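Local atomic coordinates of citrate synthase (Metallosphaera sedula, PDB entry 6ABW), a protein that probably catalyses the condensation of acetyl-CoA with oxaloacetate and water to citrate and free CoA, a step of the tricarboxylic acid cycle. Residues A[62-66]-A[129-133]; A[86-91]-A[114-119]; A[168-173]-A[334-338]. All blocks are in the same frame, centred on the assembly; numbering follows the deposited sequence.

Contact 1: residues A[62-66]-A[129-133]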
ATOM      1  N   LEU A  62     -25.293  -5.459   3.367  1.00 12.58           N
ATOM      2  CA  LEU A  62     -25.043  -6.550   4.288  1.00 13.12           C
ATOM      3  C   LEU A  62     -23.664  -6.562   4.875  1.00 13.01           C
ATOM      4  O   LEU A  62     -23.498  -6.771   6.068  1.00 14.05           O
ATOM      5  CB  LEU A  62     -25.328  -7.884   3.550  1.00 14.15           C
ATOM      6  CG  LEU A  62     -24.985  -9.173   4.239  1.00 16.84           C
ATOM      7  CD1 LEU A  62     -25.904  -9.313   5.451  1.00 17.01           C
ATOM      8  CD2 LEU A  62     -25.136 -10.321   3.213  1.00 16.63           C
ATOM      9  N   MET A  63     -22.646  -6.375   4.044  1.00 12.88           N
ATOM     10  CA  MET A  63     -21.280  -6.367   4.521  1.00 14.22           C
ATOM     11  C   MET A  63     -20.929  -5.169   5.374  1.00 14.38           C
ATOM     12  O   MET A  63     -20.190  -5.278   6.315  1.00 14.49           O
ATOM     13  CB  MET A  63     -20.332  -6.456   3.353  1.00 17.72           C
ATOM     14  CG  MET A  63     -20.469  -7.770   2.623  1.00 22.59           C
ATOM     15  SD  MET A  63     -18.805  -8.419   2.408  1.00 36.53           S
ATOM     16  CE  MET A  63     -19.007  -9.945   3.338  1.00 40.37           C
ATOM     17  N   LEU A  64     -21.474  -4.030   5.044  1.00 13.66           N
ATOM     18  CA  LEU A  64     -21.153  -2.790   5.785  1.00 15.71           C
ATOM     19  C   LEU A  64     -22.033  -2.606   7.030  1.00 15.71           C
ATOM     20  O   LEU A  64     -21.593  -2.018   7.971  1.00 17.11           O
ATOM     21  CB  LEU A  64     -21.274  -1.594   4.872  1.00 14.95           C
ATOM     22  CG  LEU A  64     -20.231  -1.538   3.791  1.00 15.13           C
ATOM     23  CD1 LEU A  64     -20.510  -0.308   2.975  1.00 17.30           C
ATOM     24  CD2 LEU A  64     -18.833  -1.491   4.322  1.00 16.22           C
ATOM     25  N   TYR A  65     -23.277  -3.042   6.986  1.00 16.24           N
ATOM     26  CA  TYR A  65     -24.231  -2.771   8.074  1.00 17.43           C
ATOM     27  C   TYR A  65     -24.710  -4.011   8.796  1.00 20.00           C
ATOM     28  O   TYR A  65     -25.339  -3.861   9.840  1.00 21.57           O
ATOM     29  CB  TYR A  65     -25.426  -2.018   7.587  1.00 18.43           C
ATOM     30  CG  TYR A  65     -25.128  -0.661   7.076  1.00 17.80           C
ATOM     31  CD1 TYR A  65     -24.783  -0.475   5.770  1.00 18.39           C
ATOM     32  CD2 TYR A  65     -25.165   0.470   7.891  1.00 19.72           C
ATOM     33  CE1 TYR A  65     -24.458   0.760   5.279  1.00 20.14           C
ATOM     34  CE2 TYR A  65     -24.879   1.758   7.345  1.00 21.49           C
ATOM     35  CZ  TYR A  65     -24.499   1.884   6.041  1.00 20.60           C
ATOM     36  OH  TYR A  65     -24.178   3.075   5.319  1.00 23.89           O
ATOM     37  N   GLY A  66     -24.443  -5.203   8.260  1.00 16.84           N
ATOM     38  CA  GLY A  66     -24.724  -6.449   8.994  1.00 18.74           C
ATOM     39  C   GLY A  66     -26.055  -7.114   8.684  1.00 18.66           C
ATOM     40  O   GLY A  66     -26.284  -8.212   9.190  1.00 21.02           O
ATOM     41  N   ARG A 129     -19.022   3.947   7.042  1.00 12.95           N
ATOM     42  CA  ARG A 129     -19.733   3.121   6.101  1.00 13.61           C
ATOM     43  C   ARG A 129     -20.150   3.935   4.911  1.00 14.94           C
ATOM     44  O   ARG A 129     -20.035   3.463   3.808  1.00 14.30           O
ATOM     45  CB  ARG A 129     -20.875   2.365   6.789  1.00 13.67           C
ATOM     46  CG  ARG A 129     -20.391   1.386   7.810  1.00 14.60           C
ATOM     47  CD  ARG A 129     -21.535   0.943   8.770  1.00 14.91           C
ATOM     48  NE  ARG A 129     -21.016   0.017   9.749  1.00 15.89           N
ATOM     49  CZ  ARG A 129     -20.198   0.372  10.733  1.00 17.93           C
ATOM     50  NH1 ARG A 129     -19.848   1.663  10.928  1.00 18.34           N
ATOM     51  NH2 ARG A 129     -19.669  -0.533  11.478  1.00 16.59           N
ATOM     52  N   ASP A 130     -20.581   5.196   5.130  1.00 14.26           N
ATOM     53  CA  ASP A 130     -20.878   6.093   4.024  1.00 17.91           C
ATOM     54  C   ASP A 130     -19.611   6.302   3.155  1.00 14.79           C
ATOM     55  O   ASP A 130     -19.728   6.400   1.927  1.00 14.41           O
ATOM     56  CB  ASP A 130     -21.366   7.474   4.488  1.00 21.36           C
ATOM     57  CG  ASP A 130     -22.780   7.464   5.201  1.00 31.67           C
ATOM     58  OD1 ASP A 130     -23.641   6.570   5.017  1.00 36.40           O
ATOM     59  OD2 ASP A 130     -23.021   8.445   5.960  1.00 41.41           O
ATOM     60  N   ASN A 131     -18.461   6.501   3.782  1.00 13.97           N
ATOM     61  CA  ASN A 131     -17.180   6.658   3.038  1.00 14.25           C
ATOM     62  C   ASN A 131     -16.860   5.406   2.213  1.00 13.76           C
ATOM     63  O   ASN A 131     -16.422   5.524   1.109  1.00 13.31           O
ATOM     64  CB  ASN A 131     -16.020   6.971   3.999  1.00 15.64           C
ATOM     65  CG  ASN A 131     -16.177   8.374   4.677  1.00 17.61           C
ATOM     66  OD1 ASN A 131     -15.589   8.652   5.738  1.00 19.63           O
ATOM     67  ND2 ASN A 131     -16.936   9.224   4.067  1.00 14.85           N
ATOM     68  N   ALA A 132     -17.125   4.220   2.754  1.00 11.24           N
ATOM     69  CA  ALA A 132     -16.907   2.968   2.010  1.00 11.90           C
ATOM     70  C   ALA A 132     -17.838   2.818   0.797  1.00 11.37           C
ATOM     71  O   ALA A 132     -17.432   2.362  -0.303  1.00 12.01           O
ATOM     72  CB  ALA A 132     -17.067   1.818   2.942  1.00 11.66           C
ATOM     73  N   VAL A 133     -19.114   3.216   0.971  1.00 11.07           N
ATOM     74  CA  VAL A 133     -20.081   3.187  -0.148  1.00 11.35           C
ATOM     75  C   VAL A 133     -19.627   4.051  -1.294  1.00 10.34           C
ATOM     76  O   VAL A 133     -19.668   3.645  -2.442  1.00  9.40           O
ATOM     77  CB  VAL A 133     -21.495   3.626   0.299  1.00 12.04           C
ATOM     78  CG1 VAL A 133     -22.429   3.859  -0.910  1.00 13.36           C
ATOM     79  CG2 VAL A 133     -22.102   2.523   1.156  1.00 11.97           C
TER
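Helix 56-65 ends against the first turn of helix 128-151, nearest where the CA atoms of Leu-64 and Arg-129 lie 6.1 Å apart; 288 Å² is buried in all. The apolar part belongs to Leu-64, whose CA-to-CB bond points at the other helix: its CD2 lies 4.0 Å from Ala-132 CB and its CD1 3.7 Å from Val-133 CG2, so one leucine meets two successive residues of the opposing helix. The one hydrogen bond between the segments, Arg-129 NE to Leu-64 O, is weak, 2.8 Å long but bent to 127° at the hydrogen. The carbonyl meets the guanidinium edge near its plane, while Arg-129 NH2 forms a salt bridge with Glu-363 of helix 342-365. Tyr-65 OH also comes within 3.5 Å of Asp-130 OD1, a polar proximity. A CH-pi contact completes the set: Arg-129 CD sits 4.0 Å from the Tyr-65 ring centroid, 23° off the normal and hence over the face. Just beyond, Gly-66 leaves the helix with positive phi (95°), and its O is hydrogen-bonded to Arg-381 of the second subunit. The arrangement is the C-terminal end of helix 56-65 packed on the N-terminal turn of helix 128-151, within the mainly helical citrate synthase fold.

Contact 2: residues A[86-91]-A[114-119]; sequences EVPQQV and ALSSIY
An extended lead-in, residues 86-88, runs into helical residues 89-91, the start of helix 89-97, and packs through apolar side chains on helical residues 114-119, the end of helix 104-119. The CA-to-CB bond of Glu-86 points away, but its O lies 3.5 Å from Tyr-119 OH. Val-87 (phi/psi -121/166°, chi1 m) sets CG1 3.8 Å from Leu-115 CD2 and near the edge of the Tyr-119 ring. Pro-88 (-68/151°) accepts Val-91 N on its O at 2.9 Å; its CD approaches Tyr-119 OH at 3.4 Å and its CG lies 4.1 Å from Ile-118 CG2. Pro-88 CA is 8.7 Å from Ile-118 CA, whereas Val-91 CA is 6.2 Å from Ala-114 CA. Val-91 (chi1 t) directs CG2 among Ile-118 CD1 (3.8 Å), Leu-115 CD2 (4.0 Å) and Ala-114 CB (4.2 Å). Leu-115 and Ile-118 are m,t; Tyr-119 has chi1 m, chi2 -62°. Ile-118 also packs on Pro-99 of the second subunit. This is a helix start with proline at the N-cap position against a helix end, at the dimer interface of this citrate synthase.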
ATOM      1  N   GLU A  86     -18.888  10.318  -9.955  1.00 16.14           N
ATOM      2  CA  GLU A  86     -18.094  11.398 -10.515  1.00 18.67           C
ATOM      3  C   GLU A  86     -16.853  11.621  -9.647  1.00 16.63           C
ATOM      4  O   GLU A  86     -16.926  11.728  -8.405  1.00 18.55           O
ATOM      5  CB  GLU A  86     -18.908  12.754 -10.701  1.00 24.78           C
ATOM      6  CG  GLU A  86     -19.755  13.238  -9.493  1.00 34.57           C
ATOM      7  CD  GLU A  86     -21.056  14.091  -9.831  1.00 45.06           C
ATOM      8  OE1 GLU A  86     -20.900  15.151 -10.489  1.00 53.53           O
ATOM      9  OE2 GLU A  86     -22.226  13.741  -9.390  1.00 41.34           O
ATOM     10  N   VAL A  87     -15.694  11.601 -10.308  1.00 17.49           N
ATOM     11  CA  VAL A  87     -14.416  11.982  -9.671  1.00 16.55           C
ATOM     12  C   VAL A  87     -13.779  13.141 -10.419  1.00 17.43           C
ATOM     13  O   VAL A  87     -14.133  13.382 -11.535  1.00 14.58           O
ATOM     14  CB  VAL A  87     -13.444  10.781  -9.636  1.00 17.42           C
ATOM     15  CG1 VAL A  87     -14.114   9.673  -8.788  1.00 18.50           C
ATOM     16  CG2 VAL A  87     -13.076  10.258 -11.021  1.00 17.32           C
ATOM     17  N   PRO A  88     -12.783  13.798  -9.826  1.00 16.64           N
ATOM     18  CA  PRO A  88     -12.222  14.923 -10.578  1.00 18.95           C
ATOM     19  C   PRO A  88     -11.505  14.473 -11.790  1.00 16.83           C
ATOM     20  O   PRO A  88     -10.938  13.350 -11.843  1.00 14.60           O
ATOM     21  CB  PRO A  88     -11.287  15.591  -9.585  1.00 18.90           C
ATOM     22  CG  PRO A  88     -11.733  15.126  -8.274  1.00 19.77           C
ATOM     23  CD  PRO A  88     -12.252  13.737  -8.466  1.00 18.68           C
ATOM     24  N   GLN A  89     -11.514  15.352 -12.779  1.00 19.43           N
ATOM     25  CA  GLN A  89     -10.860  15.098 -14.036  1.00 22.33           C
ATOM     26  C   GLN A  89      -9.378  14.698 -13.915  1.00 19.00           C
ATOM     27  O   GLN A  89      -8.886  13.901 -14.739  1.00 20.72           O
ATOM     28  CB  GLN A  89     -11.043  16.266 -15.034  1.00 26.42           C
ATOM     29  CG  GLN A  89     -12.099  15.872 -16.071  1.00 35.40           C
ATOM     30  CD  GLN A  89     -11.582  14.864 -17.080  1.00 34.66           C
ATOM     31  OE1 GLN A  89     -10.385  14.876 -17.444  1.00 41.80           O
ATOM     32  NE2 GLN A  89     -12.482  13.998 -17.579  1.00 51.11           N
ATOM     33  N   GLN A  90      -8.718  15.198 -12.878  1.00 19.79           N
ATOM     34  CA  GLN A  90      -7.322  14.909 -12.646  1.00 20.35           C
ATOM     35  C   GLN A  90      -7.108  13.408 -12.402  1.00 21.33           C
ATOM     36  O   GLN A  90      -6.081  12.874 -12.807  1.00 19.21           O
ATOM     37  CB  GLN A  90      -6.788  15.721 -11.480  1.00 23.28           C
ATOM     38  CG  GLN A  90      -6.680  17.209 -11.751  1.00 26.29           C
ATOM     39  CD  GLN A  90      -7.982  17.988 -11.701  1.00 32.76           C
ATOM     40  OE1 GLN A  90      -9.018  17.537 -11.165  1.00 29.12           O
ATOM     41  NE2 GLN A  90      -7.942  19.164 -12.284  1.00 39.79           N
ATOM     42  N   VAL A  91      -8.078  12.730 -11.757  1.00 17.79           N
ATOM     43  CA  VAL A  91      -7.946  11.286 -11.531  1.00 17.17           C
ATOM     44  C   VAL A  91      -8.001  10.546 -12.879  1.00 15.96           C
ATOM     45  O   VAL A  91      -7.194   9.634 -13.153  1.00 15.00           O
ATOM     46  CB  VAL A  91      -9.034  10.759 -10.594  1.00 16.26           C
ATOM     47  CG1 VAL A  91      -8.877   9.273 -10.397  1.00 17.70           C
ATOM     48  CG2 VAL A  91      -8.882  11.424  -9.252  1.00 19.23           C
ATOM     49  N   ALA A 114      -4.529   8.749  -5.877  1.00  8.56           N
ATOM     50  CA  ALA A 114      -5.061  10.083  -6.141  1.00  8.90           C
ATOM     51  C   ALA A 114      -6.378  10.348  -5.466  1.00  8.89           C
ATOM     52  O   ALA A 114      -6.589  11.407  -4.911  1.00  9.52           O
ATOM     53  CB  ALA A 114      -5.168  10.329  -7.650  1.00  9.80           C
ATOM     54  N   LEU A 115      -7.281   9.388  -5.476  1.00  8.12           N
ATOM     55  CA  LEU A 115      -8.535   9.463  -4.717  1.00  8.56           C
ATOM     56  C   LEU A 115      -8.280   9.612  -3.228  1.00  8.69           C
ATOM     57  O   LEU A 115      -8.955  10.361  -2.559  1.00  9.12           O
ATOM     58  CB  LEU A 115      -9.413   8.257  -5.009  1.00  9.32           C
ATOM     59  CG  LEU A 115      -9.990   8.061  -6.412  1.00  9.87           C
ATOM     60  CD1 LEU A 115     -10.630   6.690  -6.476  1.00 10.48           C
ATOM     61  CD2 LEU A 115     -10.965   9.161  -6.687  1.00 11.07           C
ATOM     62  N   SER A 116      -7.272   8.921  -2.684  1.00  8.14           N
ATOM     63  CA  SER A 116      -6.924   9.119  -1.328  1.00  9.24           C
ATOM     64  C   SER A 116      -6.504  10.568  -0.985  1.00  8.83           C
ATOM     65  O   SER A 116      -6.935  11.106   0.046  1.00 10.53           O
ATOM     66  CB  SER A 116      -5.922   8.068  -0.868  1.00  8.93           C
ATOM     67  OG  SER A 116      -5.543   8.218   0.474  1.00  9.94           O
ATOM     68  N   SER A 117      -5.714  11.187  -1.835  1.00 10.34           N
ATOM     69  CA  SER A 117      -5.247  12.537  -1.656  1.00 11.79           C
ATOM     70  C   SER A 117      -6.387  13.542  -1.740  1.00 13.86           C
ATOM     71  O   SER A 117      -6.362  14.563  -1.061  1.00 14.84           O
ATOM     72  CB  SER A 117      -4.213  12.838  -2.753  1.00 12.71           C
ATOM     73  OG  SER A 117      -3.017  12.089  -2.509  1.00 16.38           O
ATOM     74  N   ILE A 118      -7.387  13.264  -2.573  1.00 12.80           N
ATOM     75  CA  ILE A 118      -8.511  14.181  -2.786  1.00 13.18           C
ATOM     76  C   ILE A 118      -9.629  13.983  -1.732  1.00 13.69           C
ATOM     77  O   ILE A 118     -10.162  14.970  -1.226  1.00 14.37           O
ATOM     78  CB  ILE A 118      -9.020  13.993  -4.232  1.00 13.60           C
ATOM     79  CG1 ILE A 118      -7.937  14.462  -5.189  1.00 15.43           C
ATOM     80  CG2 ILE A 118     -10.352  14.681  -4.451  1.00 14.54           C
ATOM     81  CD1 ILE A 118      -8.121  14.024  -6.604  1.00 15.51           C
ATOM     82  N   TYR A 119     -10.007  12.744  -1.443  1.00 11.49           N
ATOM     83  CA  TYR A 119     -11.175  12.395  -0.680  1.00 12.07           C
ATOM     84  C   TYR A 119     -10.902  11.816   0.682  1.00 12.46           C
ATOM     85  O   TYR A 119     -11.861  11.625   1.456  1.00 13.80           O
ATOM     86  CB  TYR A 119     -12.012  11.403  -1.458  1.00 13.09           C
ATOM     87  CG  TYR A 119     -12.681  11.899  -2.698  1.00 13.95           C
ATOM     88  CD1 TYR A 119     -13.632  12.923  -2.638  1.00 15.39           C
ATOM     89  CD2 TYR A 119     -12.454  11.290  -3.882  1.00 14.19           C
ATOM     90  CE1 TYR A 119     -14.236  13.381  -3.795  1.00 16.33           C
ATOM     91  CE2 TYR A 119     -13.105  11.702  -5.030  1.00 15.32           C
ATOM     92  CZ  TYR A 119     -14.005  12.738  -4.967  1.00 15.45           C
ATOM     93  OH  TYR A 119     -14.639  13.128  -6.140  1.00 14.70           O
TER

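Contact 3: residues A[168-173]-A[334-338]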
ATOM      1  N   PHE A 168     -21.925   0.066 -14.511  1.00 11.38           N
ATOM      2  CA  PHE A 168     -20.518  -0.304 -14.730  1.00 10.25           C
ATOM      3  C   PHE A 168     -20.301  -0.833 -16.166  1.00 10.90           C
ATOM      4  O   PHE A 168     -19.398  -0.404 -16.927  1.00  9.98           O
ATOM      5  CB  PHE A 168     -20.052  -1.303 -13.629  1.00 10.22           C
ATOM      6  CG  PHE A 168     -18.702  -1.865 -13.935  1.00 10.08           C
ATOM      7  CD1 PHE A 168     -17.597  -1.010 -13.969  1.00 10.56           C
ATOM      8  CD2 PHE A 168     -18.515  -3.235 -14.293  1.00  9.88           C
ATOM      9  CE1 PHE A 168     -16.334  -1.476 -14.283  1.00 10.67           C
ATOM     10  CE2 PHE A 168     -17.250  -3.700 -14.616  1.00  9.34           C
ATOM     11  CZ  PHE A 168     -16.148  -2.826 -14.584  1.00  9.93           C
ATOM     12  N   LEU A 169     -21.197  -1.721 -16.629  1.00 11.55           N
ATOM     13  CA  LEU A 169     -21.104  -2.244 -17.979  1.00 11.88           C
ATOM     14  C   LEU A 169     -21.348  -1.186 -19.063  1.00 12.46           C
ATOM     15  O   LEU A 169     -20.658  -1.179 -20.065  1.00 12.55           O
ATOM     16  CB  LEU A 169     -22.037  -3.407 -18.182  1.00 12.22           C
ATOM     17  CG  LEU A 169     -21.784  -4.697 -17.396  1.00 13.62           C
ATOM     18  CD1 LEU A 169     -22.958  -5.644 -17.587  1.00 15.93           C
ATOM     19  CD2 LEU A 169     -20.486  -5.350 -17.808  1.00 14.71           C
ATOM     20  N   LYS A 170     -22.298  -0.292 -18.842  1.00 12.67           N
ATOM     21  CA  LYS A 170     -22.515   0.791 -19.776  1.00 15.95           C
ATOM     22  C   LYS A 170     -21.367   1.758 -19.858  1.00 15.30           C
ATOM     23  O   LYS A 170     -21.016   2.181 -20.952  1.00 16.85           O
ATOM     24  CB  LYS A 170     -23.784   1.542 -19.414  1.00 20.54           C
ATOM     25  CG  LYS A 170     -25.022   0.770 -19.719  1.00 25.64           C
ATOM     26  CD  LYS A 170     -26.242   1.712 -19.537  1.00 35.43           C
ATOM     27  CE  LYS A 170     -26.324   2.748 -20.680  1.00 42.42           C
ATOM     28  NZ  LYS A 170     -27.273   3.848 -20.364  1.00 49.87           N
ATOM     29  N   ALA A 171     -20.740   2.093 -18.729  1.00 14.51           N
ATOM     30  CA  ALA A 171     -19.562   2.974 -18.758  1.00 14.43           C
ATOM     31  C   ALA A 171     -18.408   2.267 -19.448  1.00 14.65           C
ATOM     32  O   ALA A 171     -17.718   2.836 -20.332  1.00 15.20           O
ATOM     33  CB  ALA A 171     -19.159   3.398 -17.339  1.00 14.40           C
ATOM     34  N   SER A 172     -18.206   0.992 -19.114  1.00 12.67           N
ATOM     35  CA  SER A 172     -17.134   0.214 -19.741  1.00 12.48           C
ATOM     36  C   SER A 172     -17.177   0.124 -21.283  1.00 13.87           C
ATOM     37  O   SER A 172     -16.142   0.244 -21.974  1.00 12.93           O
ATOM     38  CB  SER A 172     -17.091  -1.209 -19.155  1.00 12.60           C
ATOM     39  OG  SER A 172     -16.713  -1.170 -17.781  1.00 12.45           O
ATOM     40  N   PHE A 173     -18.396  -0.123 -21.810  1.00 13.43           N
ATOM     41  CA  PHE A 173     -18.489  -0.512 -23.191  1.00 15.29           C
ATOM     42  C   PHE A 173     -19.271   0.439 -24.124  1.00 17.99           C
ATOM     43  O   PHE A 173     -19.269   0.203 -25.371  1.00 19.68           O
ATOM     44  CB  PHE A 173     -19.157  -1.904 -23.197  1.00 15.42           C
ATOM     45  CG  PHE A 173     -18.322  -2.978 -22.529  1.00 15.05           C
ATOM     46  CD1 PHE A 173     -17.053  -3.245 -22.995  1.00 16.06           C
ATOM     47  CD2 PHE A 173     -18.861  -3.754 -21.536  1.00 15.41           C
ATOM     48  CE1 PHE A 173     -16.278  -4.253 -22.407  1.00 16.93           C
ATOM     49  CE2 PHE A 173     -18.077  -4.756 -20.905  1.00 16.26           C
ATOM     50  CZ  PHE A 173     -16.807  -4.982 -21.337  1.00 15.09           C
ATOM     51  N   ALA A 334     -16.937 -13.183 -21.817  1.00 12.60           N
ATOM     52  CA  ALA A 334     -18.243 -13.229 -22.517  1.00 12.47           C
ATOM     53  C   ALA A 334     -18.924 -11.846 -22.407  1.00 14.76           C
ATOM     54  O   ALA A 334     -19.660 -11.451 -23.278  1.00 13.87           O
ATOM     55  CB  ALA A 334     -19.089 -14.294 -21.870  1.00 14.48           C
ATOM     56  N   LEU A 335     -18.666 -11.119 -21.300  1.00 12.76           N
ATOM     57  CA  LEU A 335     -19.142  -9.763 -21.108  1.00 15.11           C
ATOM     58  C   LEU A 335     -18.460  -8.744 -22.003  1.00 15.00           C
ATOM     59  O   LEU A 335     -19.007  -7.642 -22.127  1.00 17.47           O
ATOM     60  CB  LEU A 335     -19.029  -9.325 -19.664  1.00 14.26           C
ATOM     61  CG  LEU A 335     -19.961 -10.067 -18.715  1.00 15.34           C
ATOM     62  CD1 LEU A 335     -19.573  -9.800 -17.309  1.00 16.89           C
ATOM     63  CD2 LEU A 335     -21.464  -9.699 -18.946  1.00 16.60           C
ATOM     64  N   GLY A 336     -17.284  -9.050 -22.563  1.00 13.07           N
ATOM     65  CA  GLY A 336     -16.490  -8.122 -23.405  1.00 14.37           C
ATOM     66  C   GLY A 336     -15.199  -7.652 -22.800  1.00 14.15           C
ATOM     67  O   GLY A 336     -14.524  -6.816 -23.379  1.00 15.35           O
ATOM     68  N   PHE A 337     -14.826  -8.205 -21.629  1.00 12.25           N
ATOM     69  CA  PHE A 337     -13.606  -7.735 -21.008  1.00 11.58           C
ATOM     70  C   PHE A 337     -12.423  -8.500 -21.548  1.00 12.65           C
ATOM     71  O   PHE A 337     -12.448  -9.715 -21.600  1.00 12.80           O
ATOM     72  CB  PHE A 337     -13.647  -7.834 -19.484  1.00 10.55           C
ATOM     73  CG  PHE A 337     -14.632  -6.891 -18.832  1.00  9.77           C
ATOM     74  CD1 PHE A 337     -14.289  -5.541 -18.611  1.00  9.78           C
ATOM     75  CD2 PHE A 337     -15.835  -7.318 -18.387  1.00 10.25           C
ATOM     76  CE1 PHE A 337     -15.178  -4.677 -18.050  1.00 11.40           C
ATOM     77  CE2 PHE A 337     -16.724  -6.453 -17.761  1.00 11.12           C
ATOM     78  CZ  PHE A 337     -16.424  -5.116 -17.630  1.00 10.93           C
ATOM     79  N   PRO A 338     -11.343  -7.783 -21.896  1.00 12.64           N
ATOM     80  CA  PRO A 338     -10.145  -8.532 -22.226  1.00 13.62           C
ATOM     81  C   PRO A 338      -9.537  -9.247 -20.996  1.00 11.96           C
ATOM     82  O   PRO A 338      -9.696  -8.773 -19.861  1.00 10.21           O
ATOM     83  CB  PRO A 338      -9.212  -7.478 -22.812  1.00 15.33           C
ATOM     84  CG  PRO A 338      -9.970  -6.209 -22.845  1.00 15.55           C
ATOM     85  CD  PRO A 338     -11.237  -6.325 -22.115  1.00 14.09           C
TER
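Phe-337 and Phe-173 lose the most area here, 78 and 74 Å² of a total 279 Å². Phe-337 follows Gly-336, whose positive phi (112°) closes helix 325-335 in a Schellman motif; a CB there would jam against Leu-335 O and, in addition, come within 3.1 Å of Phe-173 CZ. Phe-173 turns an edge to the face of Phe-337: the centroids are 4.7 Å apart, the planes stand at 54°, and Phe-173 CZ lies 3.7 Å from Phe-337 CE1. Phe-168 completes the aromatic cluster rim to rim, its CE2 3.4 Å from Phe-337 CZ, with planes at 14°; Leu-345 of helix 342-365 packs on both. Leu-169 CD2 lies 3.9 Å from Phe-337 CE2. Ser-172 OG approaches the ring edge while donating a 2.9 Å hydrogen bond to Phe-168 O. Phe-173 CE2 lies 3.3 Å from Leu-335 O and its CE1 3.3 Å from Gly-336 O. The joint therefore rests on aromatic and apolar contacts, with the rim of Phe-173 also against two backbone carbonyls, and without a hydrogen bond between the segments.

How the contacts relate
Helix 128-151 connects the three contacts: it supplies residues 129-133 to contact 1, and further along, Arg-138, Thr-141 and Val-142 adjoin contact 2 while Ser-140, Val-143 and Ala-144 back contact 3. The contacts remain separate. The centres of contact 1 and contact 2 are 21 Å apart, their nearest atoms about 6 Å. The centres of contact 2 and contact 3 are 23 Å apart, their nearest atoms about 10 Å. The centres of contact 1 and contact 3 are 26 Å apart, their nearest atoms about 12 Å. In sequence, contact 2 is nested within the loop closed by contact 1, and contact 3 follows both. Contacts 1 and 2 touch the second subunit, unlike contact 3. All three lie away from the acetyl-CoA pocket and the predicted active-site residues His-270 and Asp-325.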